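Local coordinates for putative uncharacterized protein PH0242 (Pyrococcus horikoshii, PDB 3VU1) that belongs to the oligosaccharyltransferase family as the C-terminal globular domain of archaeal AglB and carries a bound calcium ion, at residues L162-I167 against G180-D186; Y397-K401 against S412-H416. All blocks are in the same frame, centred on the assembly; numbering follows the deposited sequence.

In the fold
Both contacts join antiparallel beta-strands, but in separate sheets and different family regions. Contact 1 comes first along the chain, within the Oligosaccharyltransferase Insert domain range, where the short strand 183-184 borders strand 162-165 at one margin of its sheet, far from the centre of the chain. Contact 2 follows in the Peripheral 2 range and joins the facing ends of strands 385-401 and 412-431, which form a long hairpin. The centres of the two contacts are about 32 Å apart and their nearest atoms about 17 Å, so they do not touch. One is a disulfide-linked surface contact and the other a largely buried pairing; neither segment pair supplies a ligand of the calcium ion.

Contact 1: L162-I167 against G180-D186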
ATOM      1  N   LEU A 162     -35.172  14.626   6.329  1.00 68.40           N
ATOM      2  CA  LEU A 162     -34.182  15.613   6.798  1.00 67.81           C
ATOM      3  C   LEU A 162     -33.113  15.913   5.761  1.00 61.35           C
ATOM      4  O   LEU A 162     -32.692  15.038   5.013  1.00 67.66           O
ATOM      5  CB  LEU A 162     -33.562  15.223   8.166  1.00 72.01           C
ATOM      6  CG  LEU A 162     -33.220  13.765   8.586  1.00 75.77           C
ATOM      7  CD1 LEU A 162     -32.345  13.749   9.838  1.00 66.44           C
ATOM      8  CD2 LEU A 162     -34.427  12.830   8.782  1.00 76.78           C
ATOM      9  N   GLU A 163     -32.723  17.173   5.679  1.00 58.25           N
ATOM     10  CA  GLU A 163     -31.673  17.598   4.767  1.00 57.87           C
ATOM     11  C   GLU A 163     -30.412  17.905   5.563  1.00 60.18           C
ATOM     12  O   GLU A 163     -30.488  18.466   6.661  1.00 58.80           O
ATOM     13  CB  GLU A 163     -32.113  18.829   3.997  1.00 62.53           C
ATOM     14  CG  GLU A 163     -30.995  19.825   3.719  1.00 70.05           C
ATOM     15  CD  GLU A 163     -31.301  20.757   2.564  1.00 74.55           C
ATOM     16  OE1 GLU A 163     -30.878  21.935   2.641  1.00 72.84           O
ATOM     17  OE2 GLU A 163     -31.953  20.310   1.583  1.00 73.52           O
ATOM     18  N   CYS A 164     -29.251  17.548   5.015  1.00 61.27           N
ATOM     19  CA  CYS A 164     -28.013  17.642   5.784  1.00 61.18           C
ATOM     20  C   CYS A 164     -26.875  18.362   5.064  1.00 59.37           C
ATOM     21  O   CYS A 164     -26.727  18.271   3.841  1.00 58.06           O
ATOM     22  CB  CYS A 164     -27.593  16.259   6.295  1.00 62.26           C
ATOM     23  SG  CYS A 164     -28.859  15.414   7.305  1.00 73.38           S
ATOM     24  N   SER A 165     -26.087  19.099   5.839  1.00 57.19           N
ATOM     25  CA  SER A 165     -25.013  19.922   5.288  1.00 57.94           C
ATOM     26  C   SER A 165     -23.606  19.376   5.661  1.00 55.85           C
ATOM     27  O   SER A 165     -23.180  19.506   6.812  1.00 57.78           O
ATOM     28  CB  SER A 165     -25.186  21.384   5.736  1.00 54.24           C
ATOM     29  OG  SER A 165     -24.252  22.232   5.074  1.00 58.42           O
ATOM     30  N   PRO A 166     -22.885  18.774   4.689  1.00 49.58           N
ATOM     31  CA  PRO A 166     -21.603  18.137   5.033  1.00 50.33           C
ATOM     32  C   PRO A 166     -20.568  19.135   5.538  1.00 52.02           C
ATOM     33  O   PRO A 166     -20.592  20.287   5.121  1.00 57.71           O
ATOM     34  CB  PRO A 166     -21.144  17.488   3.717  1.00 45.96           C
ATOM     35  CG  PRO A 166     -21.974  18.100   2.650  1.00 46.77           C
ATOM     36  CD  PRO A 166     -23.250  18.576   3.275  1.00 46.83           C
ATOM     37  N   ILE A 167     -19.693  18.695   6.445  1.00 51.52           N
ATOM     38  CA  ILE A 167     -18.563  19.503   6.922  1.00 49.24           C
ATOM     39  C   ILE A 167     -17.840  20.161   5.742  1.00 50.14           C
ATOM     40  O   ILE A 167     -17.529  21.346   5.772  1.00 55.31           O
ATOM     41  CB  ILE A 167     -17.542  18.628   7.689  1.00 48.38           C
ATOM     42  CG1 ILE A 167     -18.145  18.104   8.992  1.00 47.66           C
ATOM     43  CG2 ILE A 167     -16.257  19.400   7.970  1.00 48.21           C
ATOM     44  CD1 ILE A 167     -17.407  16.920   9.567  1.00 40.79           C
ATOM     45  N   GLY A 180     -19.592  23.528   4.671  1.00 55.29           N
ATOM     46  CA  GLY A 180     -20.964  23.348   5.127  1.00 48.95           C
ATOM     47  C   GLY A 180     -20.965  23.347   6.644  1.00 51.99           C
ATOM     48  O   GLY A 180     -19.942  23.559   7.275  1.00 52.76           O
ATOM     49  N   SER A 181     -22.109  23.108   7.254  1.00 53.49           N
ATOM     50  CA  SER A 181     -22.187  23.288   8.691  1.00 55.90           C
ATOM     51  C   SER A 181     -21.859  22.030   9.488  1.00 58.03           C
ATOM     52  O   SER A 181     -21.547  22.116  10.669  1.00 64.83           O
ATOM     53  CB  SER A 181     -23.566  23.814   9.091  1.00 56.05           C
ATOM     54  OG  SER A 181     -24.569  22.875   8.770  1.00 62.37           O
ATOM     55  N   GLY A 182     -21.948  20.866   8.858  1.00 55.81           N
ATOM     56  CA  GLY A 182     -21.829  19.614   9.591  1.00 55.41           C
ATOM     57  C   GLY A 182     -23.028  19.387  10.489  1.00 57.05           C
ATOM     58  O   GLY A 182     -22.902  18.845  11.592  1.00 51.97           O
ATOM     59  N   ARG A 183     -24.197  19.812  10.009  1.00 60.34           N
ATOM     60  CA  ARG A 183     -25.441  19.724  10.776  1.00 65.73           C
ATOM     61  C   ARG A 183     -26.605  19.387   9.849  1.00 63.09           C
ATOM     62  O   ARG A 183     -26.544  19.641   8.648  1.00 64.02           O
ATOM     63  CB  ARG A 183     -25.694  21.028  11.566  1.00 71.15           C
ATOM     64  CG  ARG A 183     -24.550  21.394  12.516  1.00 79.17           C
ATOM     65  CD  ARG A 183     -24.877  22.526  13.468  1.00 87.52           C
ATOM     66  NE  ARG A 183     -25.737  22.078  14.562  1.00100.23           N
ATOM     67  CZ  ARG A 183     -26.143  22.851  15.571  1.00107.07           C
ATOM     68  NH1 ARG A 183     -25.768  24.128  15.648  1.00104.34           N
ATOM     69  NH2 ARG A 183     -26.929  22.342  16.513  1.00102.24           N
ATOM     70  N   CYS A 184     -27.642  18.767  10.394  1.00 62.58           N
ATOM     71  CA  CYS A 184     -28.854  18.546   9.625  1.00 69.58           C
ATOM     72  C   CYS A 184     -29.881  19.655   9.908  1.00 68.92           C
ATOM     73  O   CYS A 184     -29.756  20.391  10.891  1.00 64.76           O
ATOM     74  CB  CYS A 184     -29.425  17.145   9.899  1.00 73.65           C
ATOM     75  SG  CYS A 184     -28.374  15.774   9.322  1.00 81.45           S
ATOM     76  N   SER A 185     -30.878  19.785   9.035  1.00 69.04           N
ATOM     77  CA  SER A 185     -32.012  20.691   9.283  1.00 73.24           C
ATOM     78  C   SER A 185     -32.681  20.345  10.637  1.00 70.40           C
ATOM     79  O   SER A 185     -33.237  21.205  11.307  1.00 67.11           O
ATOM     80  CB  SER A 185     -33.018  20.664   8.108  1.00 69.03           C
ATOM     81  OG  SER A 185     -33.612  19.379   7.926  1.00 66.98           O
ATOM     82  N   ASP A 186     -32.597  19.069  11.002  1.00 69.45           N
ATOM     83  CA  ASP A 186     -32.842  18.521  12.340  1.00 68.88           C
ATOM     84  C   ASP A 186     -32.227  19.285  13.524  1.00 70.74           C
ATOM     85  O   ASP A 186     -32.673  19.134  14.658  1.00 68.58           O
ATOM     86  CB  ASP A 186     -32.202  17.134  12.361  1.00 68.95           C
ATOM     87  CG  ASP A 186     -32.976  16.147  13.170  1.00 72.39           C
ATOM     88  OD1 ASP A 186     -34.221  16.158  13.120  1.00 72.87           O
ATOM     89  OD2 ASP A 186     -32.329  15.324  13.844  1.00 84.76           O
TER
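The Ile167 and Glu163 carbonyls are met in different ways: the N-H of Gly180 stands above the plane of the first, 61° out of it, whereas that of Ser185 reaches the second almost head-on (Ser185 N to Glu163 O 2.7 Å). Between them runs a short antiparallel pairing with a G1 beta bulge: Gly182 and Arg183 both face Ser165. Gly182 adopts the positive phi (69°) expected at the first bulge position, and its N and that of Arg183 each make a weak bond to Ser165 O. The return bond, Ser165 N to Arg183 O, is a firmer 2.9 Å.

Two serine hydroxyls extend the backbone pairing. Ser165 OG, turned anti to its own nitrogen, accepts the N-H of Ser181 (OG to N 3.2 Å). Near the other end Ser185 OG receives the N-H of Glu163 at 3.3 Å from Glu163 N, while the Glu163 carboxylate turns off to Arg154 and Asn158. Leu162 CD1 lies 4.2 Å from Asp186 CG; the Asp186 carboxylate itself is bonded to Ser188.

The contact ties the outermost short strand 183-184 of the Insert-range sheet to strand 162-165, itself bonded to strand 153-159 through Cys164 and Val157. Phe190 packs on both cysteines. These form a non-hydrogen-bonded pair, their CA atoms 4.0 Å apart, and a cross-strand disulfide joins Cys164 SG to Cys184 SG at 2.1 Å, twisted by 99° about the S-S bond.

Contact 2: Y397-K401 against S412-H416; sequences YLVRK and SFEPH
Backbone bonds set the frame: Tyr397, Val399 and Lys401 form hydrogen-bonded antiparallel pairs with His416, Glu414 and Ser412, each exchanging N-H and carbonyl in both directions. Lys401 N lies 2.8 Å from Ser412 O. In return Lys401 O is gripped twice by one residue, by Ser412 N at 3.0 Å and by Ser412 OG at 3.3 Å. Pro415, which has no N-H to give, falls opposite Leu398 in a non-hydrogen-bonded pair, where the pairing asks for none.

Aromatic contacts occupy the side that carries Tyr397, Val399 and His416. With CG lodged between backbone N and carbonyl carbon (chi1 57°), the tyrosine ring spreads across the neighbouring strand, and a CH-pi contact brings His416 CB over its face, 3.6 Å from the Tyr397 ring centroid. The imidazole continues almost parallel to the tyrosine, planes 2° apart, but slid so far that the rings barely overlap, their centroids 5.0 Å apart. Val399 CG2 meets His416 CD2 obliquely at 3.6 Å.

Apolar packing fills the other side. Leu398 crosses Phe413 at about a right angle, CD1 to CB 3.9 Å, and its CD2 branch rests on Pro415. The aliphatic part of Arg400 lies against the same phenyl ring, CG to Phe413 CE1 3.5 Å. Helix 60-69 covers Leu398 and Pro415.

Charged and polar ends find partners beyond the two segments: Arg400 in Asn406 and Asp462, Glu414 in Arg70, and Tyr397 OH in Asp418. Leu398 and Arg400 also bond through their backbones to Ile465 and Lys463, making strand 385-401 an inner strand. In register throughout these two segments, the pairing is that of an antiparallel beta hairpin whose arms are joined by a ten-residue loop, within the Peripheral 2 range.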
ATOM      1  N   TYR A 397       0.844  -5.739  17.240  1.00 35.53           N
ATOM      2  CA  TYR A 397       0.103  -5.492  18.469  1.00 36.12           C
ATOM      3  C   TYR A 397      -0.740  -4.218  18.440  1.00 37.11           C
ATOM      4  O   TYR A 397      -0.604  -3.392  17.531  1.00 37.72           O
ATOM      5  CB  TYR A 397       1.070  -5.451  19.645  1.00 35.37           C
ATOM      6  CG  TYR A 397       2.184  -4.424  19.509  1.00 34.07           C
ATOM      7  CD1 TYR A 397       2.084  -3.180  20.143  1.00 33.94           C
ATOM      8  CD2 TYR A 397       3.333  -4.699  18.774  1.00 31.94           C
ATOM      9  CE1 TYR A 397       3.093  -2.241  20.058  1.00 32.62           C
ATOM     10  CE2 TYR A 397       4.354  -3.767  18.685  1.00 32.82           C
ATOM     11  CZ  TYR A 397       4.225  -2.535  19.327  1.00 33.84           C
ATOM     12  OH  TYR A 397       5.227  -1.597  19.262  1.00 31.17           O
ATOM     13  N   LEU A 398      -1.611  -4.078  19.436  1.00 36.28           N
ATOM     14  CA  LEU A 398      -2.485  -2.919  19.569  1.00 37.21           C
ATOM     15  C   LEU A 398      -2.121  -2.075  20.790  1.00 40.69           C
ATOM     16  O   LEU A 398      -1.681  -2.607  21.819  1.00 46.50           O
ATOM     17  CB  LEU A 398      -3.942  -3.363  19.670  1.00 33.27           C
ATOM     18  CG  LEU A 398      -4.471  -4.286  18.573  1.00 34.57           C
ATOM     19  CD1 LEU A 398      -5.991  -4.444  18.678  1.00 33.72           C
ATOM     20  CD2 LEU A 398      -4.053  -3.805  17.186  1.00 32.62           C
ATOM     21  N   VAL A 399      -2.299  -0.764  20.688  1.00 39.13           N
ATOM     22  CA  VAL A 399      -2.153   0.095  21.857  1.00 38.97           C
ATOM     23  C   VAL A 399      -3.397   0.956  22.016  1.00 39.17           C
ATOM     24  O   VAL A 399      -3.708   1.774  21.155  1.00 37.99           O
ATOM     25  CB  VAL A 399      -0.882   0.974  21.828  1.00 37.80           C
ATOM     26  CG1 VAL A 399      -0.811   1.831  23.094  1.00 33.84           C
ATOM     27  CG2 VAL A 399       0.370   0.111  21.698  1.00 35.38           C
ATOM     28  N   ARG A 400      -4.110   0.747  23.119  1.00 40.44           N
ATOM     29  CA  ARG A 400      -5.361   1.435  23.334  1.00 41.80           C
ATOM     30  C   ARG A 400      -5.100   2.922  23.367  1.00 41.62           C
ATOM     31  O   ARG A 400      -4.119   3.384  23.965  1.00 41.60           O
ATOM     32  CB  ARG A 400      -6.040   0.987  24.631  1.00 44.00           C
ATOM     33  CG  ARG A 400      -7.540   1.297  24.681  1.00 44.34           C
ATOM     34  CD  ARG A 400      -8.020   1.770  26.040  1.00 46.06           C
ATOM     35  NE  ARG A 400      -7.369   1.006  27.079  1.00 53.31           N
ATOM     36  CZ  ARG A 400      -7.118   1.438  28.307  1.00 55.06           C
ATOM     37  NH1 ARG A 400      -7.498   2.648  28.696  1.00 54.01           N
ATOM     38  NH2 ARG A 400      -6.491   0.624  29.151  1.00 58.92           N
ATOM     39  N   LYS A 401      -5.977   3.656  22.700  1.00 42.60           N
ATOM     40  CA  LYS A 401      -5.945   5.106  22.690  1.00 43.94           C
ATOM     41  C   LYS A 401      -7.330   5.542  23.125  1.00 45.49           C
ATOM     42  O   LYS A 401      -8.341   5.162  22.513  1.00 43.80           O
ATOM     43  CB  LYS A 401      -5.593   5.640  21.299  1.00 43.32           C
ATOM     44  CG  LYS A 401      -5.543   7.146  21.252  1.00 50.61           C
ATOM     45  CD  LYS A 401      -5.430   7.722  19.849  1.00 54.58           C
ATOM     46  CE  LYS A 401      -6.168   9.059  19.812  1.00 61.15           C
ATOM     47  NZ  LYS A 401      -5.323  10.190  19.319  1.00 62.62           N
ATOM     48  N   SER A 412     -10.359   3.456  21.168  1.00 39.93           N
ATOM     49  CA  SER A 412      -9.913   2.974  19.877  1.00 41.66           C
ATOM     50  C   SER A 412      -8.603   2.221  20.134  1.00 41.76           C
ATOM     51  O   SER A 412      -7.996   2.373  21.199  1.00 41.82           O
ATOM     52  CB  SER A 412      -9.757   4.119  18.881  1.00 37.05           C
ATOM     53  OG  SER A 412      -8.690   4.939  19.275  1.00 39.20           O
ATOM     54  N   PHE A 413      -8.194   1.383  19.190  1.00 41.46           N
ATOM     55  CA  PHE A 413      -6.953   0.628  19.331  1.00 40.83           C
ATOM     56  C   PHE A 413      -6.010   0.877  18.149  1.00 43.09           C
ATOM     57  O   PHE A 413      -6.371   0.646  16.999  1.00 44.53           O
ATOM     58  CB  PHE A 413      -7.276  -0.856  19.476  1.00 40.49           C
ATOM     59  CG  PHE A 413      -8.121  -1.170  20.667  1.00 40.97           C
ATOM     60  CD1 PHE A 413      -7.529  -1.446  21.907  1.00 42.09           C
ATOM     61  CD2 PHE A 413      -9.521  -1.165  20.572  1.00 42.58           C
ATOM     62  CE1 PHE A 413      -8.319  -1.737  23.025  1.00 43.61           C
ATOM     63  CE2 PHE A 413     -10.312  -1.437  21.688  1.00 41.83           C
ATOM     64  CZ  PHE A 413      -9.710  -1.736  22.918  1.00 41.32           C
ATOM     65  N   GLU A 414      -4.804   1.360  18.418  1.00 44.38           N
ATOM     66  CA  GLU A 414      -3.907   1.708  17.330  1.00 45.86           C
ATOM     67  C   GLU A 414      -2.965   0.555  17.016  1.00 42.57           C
ATOM     68  O   GLU A 414      -2.256   0.105  17.899  1.00 44.46           O
ATOM     69  CB  GLU A 414      -3.115   2.943  17.699  1.00 52.80           C
ATOM     70  CG  GLU A 414      -2.551   3.680  16.502  1.00 65.77           C
ATOM     71  CD  GLU A 414      -2.600   5.170  16.744  1.00 76.73           C
ATOM     72  OE1 GLU A 414      -1.520   5.772  17.003  1.00 82.81           O
ATOM     73  OE2 GLU A 414      -3.732   5.722  16.713  1.00 73.13           O
ATOM     74  N   PRO A 415      -2.985   0.038  15.768  1.00 40.04           N
ATOM     75  CA  PRO A 415      -2.081  -1.094  15.457  1.00 35.91           C
ATOM     76  C   PRO A 415      -0.635  -0.705  15.236  1.00 32.83           C
ATOM     77  O   PRO A 415      -0.378   0.353  14.729  1.00 31.97           O
ATOM     78  CB  PRO A 415      -2.663  -1.688  14.172  1.00 32.12           C
ATOM     79  CG  PRO A 415      -3.625  -0.691  13.674  1.00 32.98           C
ATOM     80  CD  PRO A 415      -4.108   0.127  14.815  1.00 34.72           C
ATOM     81  N   HIS A 416       0.278  -1.600  15.603  1.00 33.05           N
ATOM     82  CA  HIS A 416       1.709  -1.447  15.407  1.00 33.02           C
ATOM     83  C   HIS A 416       2.295  -2.714  14.821  1.00 33.97           C
ATOM     84  O   HIS A 416       1.820  -3.820  15.096  1.00 35.11           O
ATOM     85  CB  HIS A 416       2.397  -1.208  16.737  1.00 33.47           C
ATOM     86  CG  HIS A 416       2.060   0.108  17.402  1.00 36.01           C
ATOM     87  ND1 HIS A 416       2.937   1.155  17.446  1.00 37.49           N
ATOM     88  CD2 HIS A 416       0.929   0.516  18.120  1.00 36.87           C
ATOM     89  CE1 HIS A 416       2.393   2.183  18.140  1.00 36.03           C
ATOM     90  NE2 HIS A 416       1.162   1.793  18.561  1.00 39.93           N
TER